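Local coordinates for protein 3-dehydroshikimate dehydratase (Bacillus anthracis, PDB 3DX5) that catalyses the dehydration of 3-dehydroshikimate to 3,4-dihydroxybenzoate with a bound manganese ion, supplying the catecholate unit of the siderophore petrobactin, at residues Asp69-Ser74 / Glu84-Leu89; Thr98-Thr103 / Tyr138-Thr143; Asp172-Trp177 / Lys200-Ala205; Pro228-Ile233 / Lys268-Arg273. One frame throughout, in Å; residues are numbered along the deposited sequence. Where two conformers were deposited one is given.

All four contacts lie in series along one beta-alpha barrel, none nested in or crossing another. Contact 1 closes a local loop, folding the segment after strand 64-68 back on helix 79-96. The chain then enters strand 100-103, and contact 2 closes a beta-alpha-beta unit by pairing it with strand 138-142. Contact 3 joins the helix that follows strand 167-172 to the end of strand 194-202. Contact 4 brings the loop 228-233 against the C-terminal helix 259-272. Contacts 1 and 2 touch through Leu71 and Thr103, contacts 2 and 3 share the manganese, and contacts 3 and 4 meet where Asn201 bonds to Leu229. Contacts 1, 2 and 3 all reach the bound dihydroxybenzoate.

Contact 1 (Asp69-Ser74 / Glu84-Leu89); sequences DYLDIS and EKCEQL. With DHB (3,4-dihydroxybenzoic acid), chain D.
Asp69 and Lys85 meet tip to tip in a salt bridge, Asp69 OD2 to Lys85 NZ 2.7 Å, which ties a loop of the beta-alpha barrel, between strand 64-68 and helix 79-96, to the helix it leads into. The ammonium approaches OD2 from above the carboxylate plane, 43° out of it. It also donates to Tyr70 O, with Lys85 NZ 2.9 Å from that oxygen and in the carbonyl plane. A lysine suits this place because its long chain can span from the helix to the loop: CG stands anti to the backbone N (chi1 -178°) and the chain runs extended from there. Asp69 OD2 has a second donor, the N-H of Tyr70, which meets the anti lone pair of OD2. One bond to this oxygen thus comes from the loop's own backbone and the other from the helix. From that backbone the phenol extends to the substrate site: Tyr70 OH donates to the carboxylate oxygen O1 of the bound dihydroxybenzoate at 2.5 Å.

Beside the polar pair, the branched end of Leu71 packs on the helix, with CD2 3.8 Å from Leu89 CD1 and CD1 3.9 Å from Cys86 SG. Further out, Cys86 rests on Leu131 and Phe132 of helix 115-134, and Ala220 of the second subunit packs on both Tyr70 and Lys85. The N-H of Leu71 is taken by OG1 of Thr103.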
# COMPACT_ATOMS: atom_id res chain seq x y z
N ASP A 69 11.76 -0.47 7.36
CA ASP A 69 10.83 -1.54 7.62
C ASP A 69 10.12 -1.32 8.94
O ASP A 69 9.99 -0.17 9.38
CB ASP A 69 11.57 -2.89 7.53
CG ASP A 69 10.65 -4.01 7.00
OD1 ASP A 69 11.06 -4.70 6.03
OD2 ASP A 69 9.53 -4.21 7.55
N TYR A 70 9.65 -2.40 9.57
CA TYR A 70 8.76 -2.34 10.73
C TYR A 70 9.07 -3.61 11.49
O TYR A 70 8.87 -4.70 10.98
CB TYR A 70 7.26 -2.37 10.27
CG TYR A 70 6.94 -1.39 9.14
CD1 TYR A 70 6.50 -0.08 9.42
CD2 TYR A 70 7.12 -1.76 7.78
CE1 TYR A 70 6.25 0.84 8.37
CE2 TYR A 70 6.91 -0.84 6.76
CZ TYR A 70 6.47 0.45 7.06
OH TYR A 70 6.23 1.36 6.03
N LEU A 71 9.62 -3.49 12.69
CA LEU A 71 9.88 -4.70 13.47
C LEU A 71 8.91 -4.76 14.64
O LEU A 71 8.83 -3.84 15.43
CB LEU A 71 11.32 -4.73 13.96
CG LEU A 71 12.36 -4.70 12.83
CD1 LEU A 71 13.77 -4.44 13.40
CD2 LEU A 71 12.28 -6.03 12.02
N ASP A 72 8.18 -5.85 14.74
CA ASP A 72 7.21 -5.98 15.79
C ASP A 72 7.88 -6.48 17.07
O ASP A 72 8.24 -7.65 17.20
CB ASP A 72 6.08 -6.92 15.36
CG ASP A 72 4.95 -6.96 16.39
OD1 ASP A 72 4.95 -6.15 17.35
OD2 ASP A 72 4.07 -7.83 16.25
N ILE A 73 8.05 -5.58 18.03
CA ILE A 73 8.58 -6.00 19.31
C ILE A 73 7.58 -5.77 20.47
O ILE A 73 7.94 -5.81 21.63
CB ILE A 73 10.12 -5.55 19.54
CG1 ILE A 73 10.44 -4.17 19.06
CG2 ILE A 73 11.03 -6.28 18.58
CD1 ILE A 73 9.63 -3.19 19.66
N SER A 74 6.31 -5.56 20.12
CA SER A 74 5.22 -5.52 21.10
C SER A 74 5.08 -6.85 21.86
O SER A 74 5.61 -7.88 21.43
CB SER A 74 3.90 -5.18 20.41
OG SER A 74 3.35 -6.33 19.76
N GLU A 84 13.72 -13.66 13.18
CA GLU A 84 13.91 -14.25 11.85
C GLU A 84 13.86 -13.18 10.73
O GLU A 84 14.63 -13.24 9.76
CB GLU A 84 12.87 -15.34 11.59
CG GLU A 84 13.07 -16.63 12.38
CD GLU A 84 12.01 -17.68 12.05
OE1 GLU A 84 11.23 -18.07 12.95
OE2 GLU A 84 11.94 -18.13 10.89
N LYS A 85 12.95 -12.22 10.88
CA LYS A 85 12.87 -11.06 9.99
C LYS A 85 14.15 -10.20 10.06
O LYS A 85 14.66 -9.78 9.04
CB LYS A 85 11.62 -10.22 10.31
CG LYS A 85 11.42 -9.02 9.42
CD LYS A 85 9.97 -8.51 9.43
CE LYS A 85 9.89 -7.30 8.54
NZ LYS A 85 8.67 -6.44 8.73
N CYS A 86 14.69 -9.98 11.26
CA CYS A 86 15.96 -9.27 11.37
C CYS A 86 17.08 -9.98 10.63
O CYS A 86 17.89 -9.33 9.97
CB CYS A 86 16.35 -9.10 12.84
SG CYS A 86 15.28 -7.97 13.74
N GLU A 87 17.12 -11.31 10.72
CA GLU A 87 18.12 -12.06 10.03
C GLU A 87 17.97 -11.94 8.51
O GLU A 87 18.97 -11.90 7.81
CB GLU A 87 18.11 -13.53 10.47
CG GLU A 87 18.51 -13.71 11.95
CD GLU A 87 18.17 -15.10 12.51
OE1 GLU A 87 17.65 -15.96 11.76
OE2 GLU A 87 18.42 -15.35 13.71
N GLN A 88 16.73 -11.89 8.02
CA GLN A 88 16.52 -11.70 6.58
C GLN A 88 16.90 -10.25 6.13
O GLN A 88 17.52 -10.05 5.09
CB GLN A 88 15.09 -12.09 6.17
CG GLN A 88 14.72 -11.82 4.67
CD GLN A 88 15.63 -12.55 3.67
OE1 GLN A 88 16.44 -13.45 4.03
NE2 GLN A 88 15.51 -12.18 2.39
N LEU A 89 16.53 -9.26 6.93
CA LEU A 89 16.93 -7.88 6.67
C LEU A 89 18.45 -7.69 6.61
O LEU A 89 18.93 -6.91 5.78
CB LEU A 89 16.30 -6.91 7.68
CG LEU A 89 14.80 -6.61 7.52
CD1 LEU A 89 14.26 -5.98 8.78
CD2 LEU A 89 14.57 -5.69 6.34
C1 DHB D . 5.68 5.99 7.39
C2 DHB D . 6.57 7.02 7.68
C3 DHB D . 6.11 8.28 8.06
O3 DHB D . 6.93 9.34 8.36
C4 DHB D . 4.66 8.48 8.18
O4 DHB D . 4.25 9.71 8.56
C5 DHB D . 3.78 7.44 7.92
C6 DHB D . 4.30 6.20 7.52
C DHB D . 6.22 4.64 6.96
O1 DHB D . 5.50 3.66 6.73
O2 DHB D . 7.53 4.48 6.80

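Contact 2 (Thr98-Thr103 / Tyr138-Thr143); sequences TNKIRT and YVLLET. With MN (manganese (II) ion), chain B; DHB (3,4-dihydroxybenzoic acid), chain D.
Leu140 N donates to Ile101 O as the middle bond of a parallel ladder between strands 100-103 and 138-142, whose axes come within 4.7 Å at an angle of 30°. Tyr138 N and Glu142 N likewise donate to Asn99 O and Thr103 O, while Ile101 N and Thr103 N return bonds to Tyr138 O and Leu140 O.

The side chains alternate between faces. On the face where Val139 and Ile101 meet helix 115-134, Thr103 CG2 packs on Leu141 CD2 at 3.7 Å and on Val139 CG1. On the other, Leu140 CD1 lies 3.9 Å from Lys100 CB. At the C-terminal end Arg102 and Glu142 form a salt bridge with a hydrogen bond from Arg102 NH2 to Glu142 OE1, 2.7 Å; OE1 lies in the guanidinium plane, although the carboxylate is met 38° above its own plane. The arginine chain is bent at chi2 and chi3; its NH2 also donates to O2 of the dihydroxybenzoate at 2.8 Å. The other oxygen, Glu142 OE2, binds manganese at 2.1 Å, so an acid serves both neighbours; Asp172, His198 and Glu253 complete the protein ligands. Metal and substrate groups gathered at the C-terminal ends of neighbouring parallel strands are the hallmark of a TIM-barrel active site.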
# COMPACT_ATOMS: atom_id res chain seq x y z
N THR A 98 23.98 -1.60 2.45
CA THR A 98 23.61 -0.54 3.37
C THR A 98 23.87 -1.08 4.78
O THR A 98 23.80 -2.28 5.00
CB THR A 98 22.12 -0.05 3.16
OG1 THR A 98 21.82 0.96 4.11
CG2 THR A 98 21.09 -1.16 3.36
N ASN A 99 24.20 -0.20 5.71
CA ASN A 99 24.38 -0.61 7.10
C ASN A 99 23.28 -0.07 8.02
O ASN A 99 23.49 -0.00 9.24
CB ASN A 99 25.77 -0.18 7.61
CG ASN A 99 25.91 1.35 7.73
OD1 ASN A 99 25.09 2.12 7.20
ND2 ASN A 99 26.93 1.78 8.46
N LYS A 100 22.12 0.33 7.47
CA LYS A 100 21.06 0.89 8.32
C LYS A 100 19.68 0.28 8.05
O LYS A 100 19.31 0.05 6.88
CB LYS A 100 20.95 2.42 8.12
CG LYS A 100 22.24 3.19 8.32
CD LYS A 100 22.07 4.69 8.01
CE LYS A 100 23.42 5.42 8.10
NZ LYS A 100 24.46 4.88 7.16
N ILE A 101 18.94 0.04 9.14
CA ILE A 101 17.56 -0.45 9.14
C ILE A 101 16.68 0.50 9.97
O ILE A 101 16.92 0.72 11.17
CB ILE A 101 17.43 -1.86 9.78
CG1 ILE A 101 18.30 -2.90 9.05
CG2 ILE A 101 15.96 -2.32 9.81
CD1 ILE A 101 18.09 -2.99 7.49
N ARG A 102 15.62 1.02 9.35
CA ARG A 102 14.71 1.91 10.04
C ARG A 102 13.58 1.08 10.67
O ARG A 102 12.99 0.21 10.02
CB ARG A 102 14.13 2.92 9.02
CG ARG A 102 13.19 4.03 9.58
CD ARG A 102 11.77 3.56 10.07
NE ARG A 102 10.96 2.73 9.17
CZ ARG A 102 10.15 3.23 8.23
NH1 ARG A 102 9.43 2.39 7.46
NH2 ARG A 102 10.08 4.56 8.05
N THR A 103 13.28 1.35 11.93
CA THR A 103 12.10 0.76 12.56
C THR A 103 11.43 1.77 13.46
O THR A 103 11.94 2.89 13.62
CB THR A 103 12.42 -0.58 13.30
OG1 THR A 103 11.19 -1.22 13.66
CG2 THR A 103 13.24 -0.36 14.59
N TYR A 138 23.29 -0.57 11.93
CA TYR A 138 22.64 0.30 12.90
C TYR A 138 21.14 0.20 12.78
O TYR A 138 20.60 0.14 11.65
CB TYR A 138 23.07 1.76 12.71
CG TYR A 138 24.56 1.95 12.94
CD1 TYR A 138 25.07 2.12 14.24
CD2 TYR A 138 25.46 1.86 11.87
CE1 TYR A 138 26.45 2.25 14.47
CE2 TYR A 138 26.85 2.00 12.09
CZ TYR A 138 27.32 2.21 13.39
OH TYR A 138 28.66 2.33 13.62
N VAL A 139 20.49 0.24 13.95
CA VAL A 139 19.04 0.30 14.04
C VAL A 139 18.64 1.76 14.27
O VAL A 139 18.96 2.35 15.31
CB VAL A 139 18.53 -0.58 15.23
CG1 VAL A 139 17.00 -0.45 15.40
CG2 VAL A 139 18.95 -2.00 15.01
N LEU A 140 17.93 2.34 13.31
CA LEU A 140 17.46 3.71 13.44
C LEU A 140 16.00 3.75 13.82
O LEU A 140 15.14 3.28 13.04
CB LEU A 140 17.64 4.47 12.13
CG LEU A 140 19.05 5.03 11.87
CD1 LEU A 140 20.08 3.86 11.66
CD2 LEU A 140 19.04 5.96 10.69
N LEU A 141 15.69 4.33 14.97
CA LEU A 141 14.30 4.56 15.33
C LEU A 141 13.88 5.86 14.71
O LEU A 141 14.60 6.86 14.78
CB LEU A 141 14.12 4.64 16.87
CG LEU A 141 14.62 3.43 17.66
CD1 LEU A 141 14.43 3.69 19.19
CD2 LEU A 141 13.94 2.13 17.23
N GLU A 142 12.71 5.84 14.09
CA GLU A 142 12.17 7.05 13.47
C GLU A 142 11.34 7.84 14.51
O GLU A 142 10.60 7.25 15.28
CB GLU A 142 11.33 6.65 12.24
CG GLU A 142 10.80 7.85 11.48
CD GLU A 142 10.44 7.50 10.07
OE1 GLU A 142 11.12 6.66 9.44
OE2 GLU A 142 9.46 8.08 9.59
N THR A 143 11.51 9.15 14.58
CA THR A 143 10.69 9.98 15.47
C THR A 143 9.26 10.09 14.86
O THR A 143 9.08 10.60 13.74
CB THR A 143 11.32 11.37 15.64
OG1 THR A 143 11.58 11.91 14.35
CG2 THR A 143 12.70 11.31 16.43
MN MN B . 9.04 9.43 8.07
C1 DHB D . 5.68 5.99 7.39
C2 DHB D . 6.57 7.02 7.68
C3 DHB D . 6.11 8.28 8.06
O3 DHB D . 6.93 9.34 8.36
C4 DHB D . 4.66 8.48 8.18
O4 DHB D . 4.25 9.71 8.56
C5 DHB D . 3.78 7.44 7.92
C6 DHB D . 4.30 6.20 7.52
C DHB D . 6.22 4.64 6.96
O1 DHB D . 5.50 3.66 6.73
O2 DHB D . 7.53 4.48 6.80

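Contact 3 (Asp172-Trp177 / Lys200-Ala205); sequences DFLHIW and KNISSA. With MN (manganese (II) ion), chain B; DHB (3,4-dihydroxybenzoic acid), chain D.
Lys200 and Asp172 carry the charged part of this contact, their side chains crossing at about a right angle. Lys200 NZ forms a salt bridge with Asp172 that includes a weak hydrogen bond to Asp172 OD1 (3.0 Å). Asp172 OD2 is nearer to NZ, at 2.7 Å, and coordinates manganese at 2.1 Å, so one carboxylate joins the metal to the lysine. Glu253 is a second acidic partner of the ammonium.

Ligand bonds come next. Lys200 NZ donates to O3 of the dihydroxybenzoate at 2.8 Å, the same hydroxyl oxygen that binds the metal; metal and ammonium together may favour its ionisation. His175 NE2 hydrogen-bonds to O4 of the dihydroxybenzoate at 2.8 Å; Glu178, bonded to ND1, helps to hold the imidazole in place.

A water links the two segments, donating to Asp172 OD1 and accepting from Leu174 N and Lys200 N, N-H groups of a helix start and a strand end.

The apolar contacts lie farther out. Leu174 CD2 lies 4.0 Å from Ile202 CG2, and Leu174 CB is 3.9 Å from Lys200 CG. Trp177 CH2 touches Ala205 CB at 4.1 Å. Strand ends and the helix after strand 167-172 thus build one wall of the metal and catechol site of this TIM barrel.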
# COMPACT_ATOMS: atom_id res chain seq x y z
N ASP A 172 12.75 12.72 11.77
CA ASP A 172 11.68 13.12 10.84
C ASP A 172 11.17 14.46 11.39
O ASP A 172 10.42 14.50 12.37
CB ASP A 172 10.62 12.01 10.81
CG ASP A 172 9.51 12.25 9.78
OD1 ASP A 172 9.05 13.40 9.61
OD2 ASP A 172 9.07 11.26 9.18
N PHE A 173 11.63 15.55 10.79
CA PHE A 173 11.38 16.89 11.29
C PHE A 173 9.91 17.30 11.39
O PHE A 173 9.52 17.96 12.35
CB PHE A 173 12.15 17.93 10.46
CG PHE A 173 13.63 17.92 10.74
CD1 PHE A 173 14.13 18.49 11.92
CD2 PHE A 173 14.51 17.31 9.85
CE1 PHE A 173 15.50 18.48 12.18
CE2 PHE A 173 15.87 17.31 10.10
CZ PHE A 173 16.38 17.89 11.25
N LEU A 174 9.11 16.93 10.40
CA LEU A 174 7.67 17.14 10.48
C LEU A 174 7.09 16.59 11.80
O LEU A 174 6.37 17.28 12.52
CB LEU A 174 6.95 16.49 9.27
CG LEU A 174 5.43 16.71 9.11
CD1 LEU A 174 4.64 15.83 10.12
CD2 LEU A 174 5.08 18.18 9.23
N HIS A 175 7.39 15.33 12.11
CA HIS A 175 6.84 14.73 13.30
C HIS A 175 7.39 15.33 14.57
O HIS A 175 6.69 15.38 15.58
CB HIS A 175 6.99 13.20 13.28
CG HIS A 175 6.16 12.58 12.20
ND1 HIS A 175 4.81 12.84 12.07
CD2 HIS A 175 6.49 11.77 11.17
CE1 HIS A 175 4.34 12.18 11.02
NE2 HIS A 175 5.34 11.53 10.46
N ILE A 176 8.63 15.77 14.52
CA ILE A 176 9.24 16.44 15.65
C ILE A 176 8.49 17.76 15.91
O ILE A 176 8.10 18.04 17.04
CB ILE A 176 10.77 16.62 15.36
CG1 ILE A 176 11.52 15.47 16.01
CG2 ILE A 176 11.30 17.97 15.82
CD1 ILE A 176 11.36 15.39 17.55
N TRP A 177 8.26 18.53 14.85
CA TRP A 177 7.50 19.78 14.93
C TRP A 177 6.07 19.55 15.48
O TRP A 177 5.59 20.29 16.34
CB TRP A 177 7.46 20.40 13.54
CG TRP A 177 6.66 21.65 13.53
CD1 TRP A 177 7.10 22.91 13.86
CD2 TRP A 177 5.28 21.79 13.19
NE1 TRP A 177 6.08 23.81 13.74
CE2 TRP A 177 4.95 23.16 13.33
CE3 TRP A 177 4.30 20.89 12.76
CZ2 TRP A 177 3.67 23.64 13.06
CZ3 TRP A 177 3.02 21.38 12.50
CH2 TRP A 177 2.72 22.74 12.65
N LYS A 200 9.58 16.20 5.16
CA LYS A 200 8.29 16.38 4.48
C LYS A 200 7.61 17.57 5.16
O LYS A 200 8.05 18.00 6.23
CB LYS A 200 7.42 15.09 4.49
CG LYS A 200 7.08 14.50 5.91
CD LYS A 200 6.13 13.29 5.76
CE LYS A 200 5.71 12.70 7.12
NZ LYS A 200 6.88 12.13 7.89
N ASN A 201 6.54 18.10 4.58
CA ASN A 201 5.92 19.30 5.15
C ASN A 201 4.41 19.21 5.01
O ASN A 201 3.89 18.38 4.26
CB ASN A 201 6.44 20.58 4.46
CG ASN A 201 6.52 21.76 5.43
OD1 ASN A 201 5.89 21.74 6.51
ND2 ASN A 201 7.30 22.79 5.07
N ILE A 202 3.70 20.10 5.69
CA ILE A 202 2.24 20.08 5.64
C ILE A 202 1.81 21.53 5.56
O ILE A 202 2.53 22.42 6.07
CB ILE A 202 1.67 19.36 6.90
CG1 ILE A 202 0.20 19.02 6.72
CG2 ILE A 202 1.83 20.21 8.19
CD1 ILE A 202 -0.03 17.80 5.85
N SER A 203 0.66 21.82 4.94
CA SER A 203 0.27 23.26 4.82
C SER A 203 -0.19 23.85 6.15
O SER A 203 -0.07 25.05 6.37
CB SER A 203 -0.82 23.47 3.76
OG SER A 203 -1.98 22.74 4.13
N SER A 204 -0.68 23.02 7.06
CA SER A 204 -1.25 23.51 8.33
C SER A 204 -1.35 22.33 9.27
O SER A 204 -1.56 21.19 8.81
CB SER A 204 -2.65 24.10 8.05
OG SER A 204 -3.52 24.00 9.16
N ALA A 205 -1.24 22.60 10.58
CA ALA A 205 -1.48 21.58 11.63
C ALA A 205 -2.84 20.88 11.51
O ALA A 205 -2.98 19.74 11.91
CB ALA A 205 -1.30 22.18 13.07
MN MN B . 9.04 9.43 8.07
C1 DHB D . 5.68 5.99 7.39
C2 DHB D . 6.57 7.02 7.68
C3 DHB D . 6.11 8.28 8.06
O3 DHB D . 6.93 9.34 8.36
C4 DHB D . 4.66 8.48 8.18
O4 DHB D . 4.25 9.71 8.56
C5 DHB D . 3.78 7.44 7.92
C6 DHB D . 4.30 6.20 7.52
C DHB D . 6.22 4.64 6.96
O1 DHB D . 5.50 3.66 6.73
O2 DHB D . 7.53 4.48 6.80
O HOH W 1 9.88 15.37 8.02

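Contact 4 (Pro228-Ile233 / Lys268-Arg273); sequences PLFEGI and KVLTNR
Phe230 and Arg273 stack where the loop after strand 226-227 meets the C-terminal helix 259-272 on the outside of the TIM barrel. The tight part centres on the phenyl ring. Over one face lies the arginine, its chain extended from CG to NE: Arg273 CD sits 3.4 Å from the ring centroid, a CH-pi contact over the centre. The guanidinium lies nearly flat on the ring, planes 13° apart, but displaced toward the rim, with Arg273 NE 3.3 Å from Phe230 CD1. This makes the cation-pi contact off-centre, Arg273 CZ being 4.0 Å from the centroid. An arginine suits the place because its flat cation can lie on the aromatic face while its N-H groups reach acids at the side; here NE forms a salt bridge with Asp237 of helix 236-243.

At the ring edge, Leu270 CD2 approaches Phe230 CE2 at 3.6 Å. Val269 adds a second branched aliphatic group, its CG2 3.8 Å from Phe230 CD2. Leu229 rests on Phe199 and Leu252 of the barrel strands and also touches the helix, more loosely, its CD1 4.3 Å from Leu270 CD2.

The outer side is looser and open to solvent: Arg273 itself is exposed and Val269 is partly so. One turn of the helix carries its own side-chain bond there, Asn272 ND2 donating back to Lys268 O at 2.9 Å.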
# COMPACT_ATOMS: atom_id res chain seq x y z
N PRO A 228 5.11 20.73 -0.96
CA PRO A 228 6.59 20.76 -1.06
C PRO A 228 7.23 21.42 0.17
O PRO A 228 6.57 22.22 0.88
CB PRO A 228 6.84 21.60 -2.33
CG PRO A 228 5.64 21.26 -3.23
CD PRO A 228 4.46 21.18 -2.21
N LEU A 229 8.51 21.13 0.39
CA LEU A 229 9.22 21.59 1.59
C LEU A 229 9.13 23.09 1.88
O LEU A 229 8.99 23.48 3.05
CB LEU A 229 10.70 21.19 1.55
CG LEU A 229 10.99 19.68 1.49
CD1 LEU A 229 12.51 19.50 1.61
CD2 LEU A 229 10.26 18.93 2.62
N PHE A 230 9.28 23.91 0.84
CA PHE A 230 9.32 25.37 1.06
C PHE A 230 7.93 26.01 1.02
O PHE A 230 7.81 27.21 1.13
CB PHE A 230 10.37 26.06 0.16
CG PHE A 230 11.75 25.54 0.40
CD1 PHE A 230 12.41 25.82 1.61
CD2 PHE A 230 12.35 24.67 -0.51
CE1 PHE A 230 13.67 25.30 1.89
CE2 PHE A 230 13.63 24.12 -0.25
CZ PHE A 230 14.30 24.45 0.96
N GLU A 231 6.90 25.18 0.89
CA GLU A 231 5.52 25.66 0.76
C GLU A 231 4.67 25.29 1.98
O GLU A 231 3.48 25.53 1.98
CB GLU A 231 4.91 25.10 -0.53
CG GLU A 231 5.63 25.54 -1.79
CD GLU A 231 5.00 25.02 -3.08
OE1 GLU A 231 3.84 24.57 -3.07
OE2 GLU A 231 5.68 25.06 -4.12
N GLY A 232 5.28 24.70 3.00
CA GLY A 232 4.55 24.33 4.21
C GLY A 232 4.91 25.10 5.47
O GLY A 232 5.69 26.04 5.41
N ILE A 233 4.35 24.69 6.61
CA ILE A 233 4.47 25.43 7.87
C ILE A 233 5.82 25.18 8.57
O ILE A 233 6.34 26.08 9.22
CB ILE A 233 3.21 25.20 8.80
CG1 ILE A 233 3.19 26.11 10.03
CG2 ILE A 233 3.05 23.74 9.21
CD1 ILE A 233 3.07 27.68 9.70
N LYS A 268 15.20 20.70 -8.01
CA LYS A 268 15.63 21.93 -8.67
C LYS A 268 15.68 23.05 -7.65
O LYS A 268 16.63 23.88 -7.67
CB LYS A 268 14.67 22.32 -9.81
CG LYS A 268 14.48 21.25 -10.92
CD LYS A 268 13.64 21.80 -12.07
CE LYS A 268 13.34 20.73 -13.13
NZ LYS A 268 12.50 21.32 -14.23
N VAL A 269 14.66 23.15 -6.79
CA VAL A 269 14.70 24.23 -5.79
C VAL A 269 15.78 23.98 -4.73
O VAL A 269 16.51 24.90 -4.40
CB VAL A 269 13.30 24.65 -5.22
CG1 VAL A 269 12.53 23.50 -4.77
CG2 VAL A 269 13.45 25.65 -4.05
N LEU A 270 15.91 22.73 -4.26
CA LEU A 270 16.92 22.43 -3.22
C LEU A 270 18.34 22.78 -3.63
O LEU A 270 19.08 23.34 -2.83
CB LEU A 270 16.85 20.97 -2.76
CG LEU A 270 15.61 20.65 -1.90
CD1 LEU A 270 15.42 19.16 -1.83
CD2 LEU A 270 15.76 21.25 -0.50
N THR A 271 18.71 22.47 -4.88
CA THR A 271 20.03 22.79 -5.42
C THR A 271 20.31 24.28 -5.58
O THR A 271 21.46 24.69 -5.59
CB THR A 271 20.16 22.15 -6.80
OG1 THR A 271 20.01 20.75 -6.65
CG2 THR A 271 21.57 22.47 -7.44
N ASN A 272 19.26 25.09 -5.69
CA ASN A 272 19.39 26.50 -6.06
C ASN A 272 18.93 27.52 -5.04
O ASN A 272 19.12 28.70 -5.26
CB ASN A 272 18.71 26.76 -7.40
CG ASN A 272 19.43 26.07 -8.53
OD1 ASN A 272 20.61 26.33 -8.74
ND2 ASN A 272 18.76 25.14 -9.21
N ARG A 273 18.34 27.07 -3.94
CA ARG A 273 17.82 28.01 -2.93
C ARG A 273 18.93 28.73 -2.14
O ARG A 273 20.04 28.21 -2.02
CB ARG A 273 16.88 27.29 -1.96
CG ARG A 273 15.71 28.19 -1.56
CD ARG A 273 14.98 27.51 -0.50
NE ARG A 273 14.16 28.34 0.37
CZ ARG A 273 13.02 28.93 0.04
NH1 ARG A 273 12.55 28.89 -1.21
NH2 ARG A 273 12.35 29.60 0.97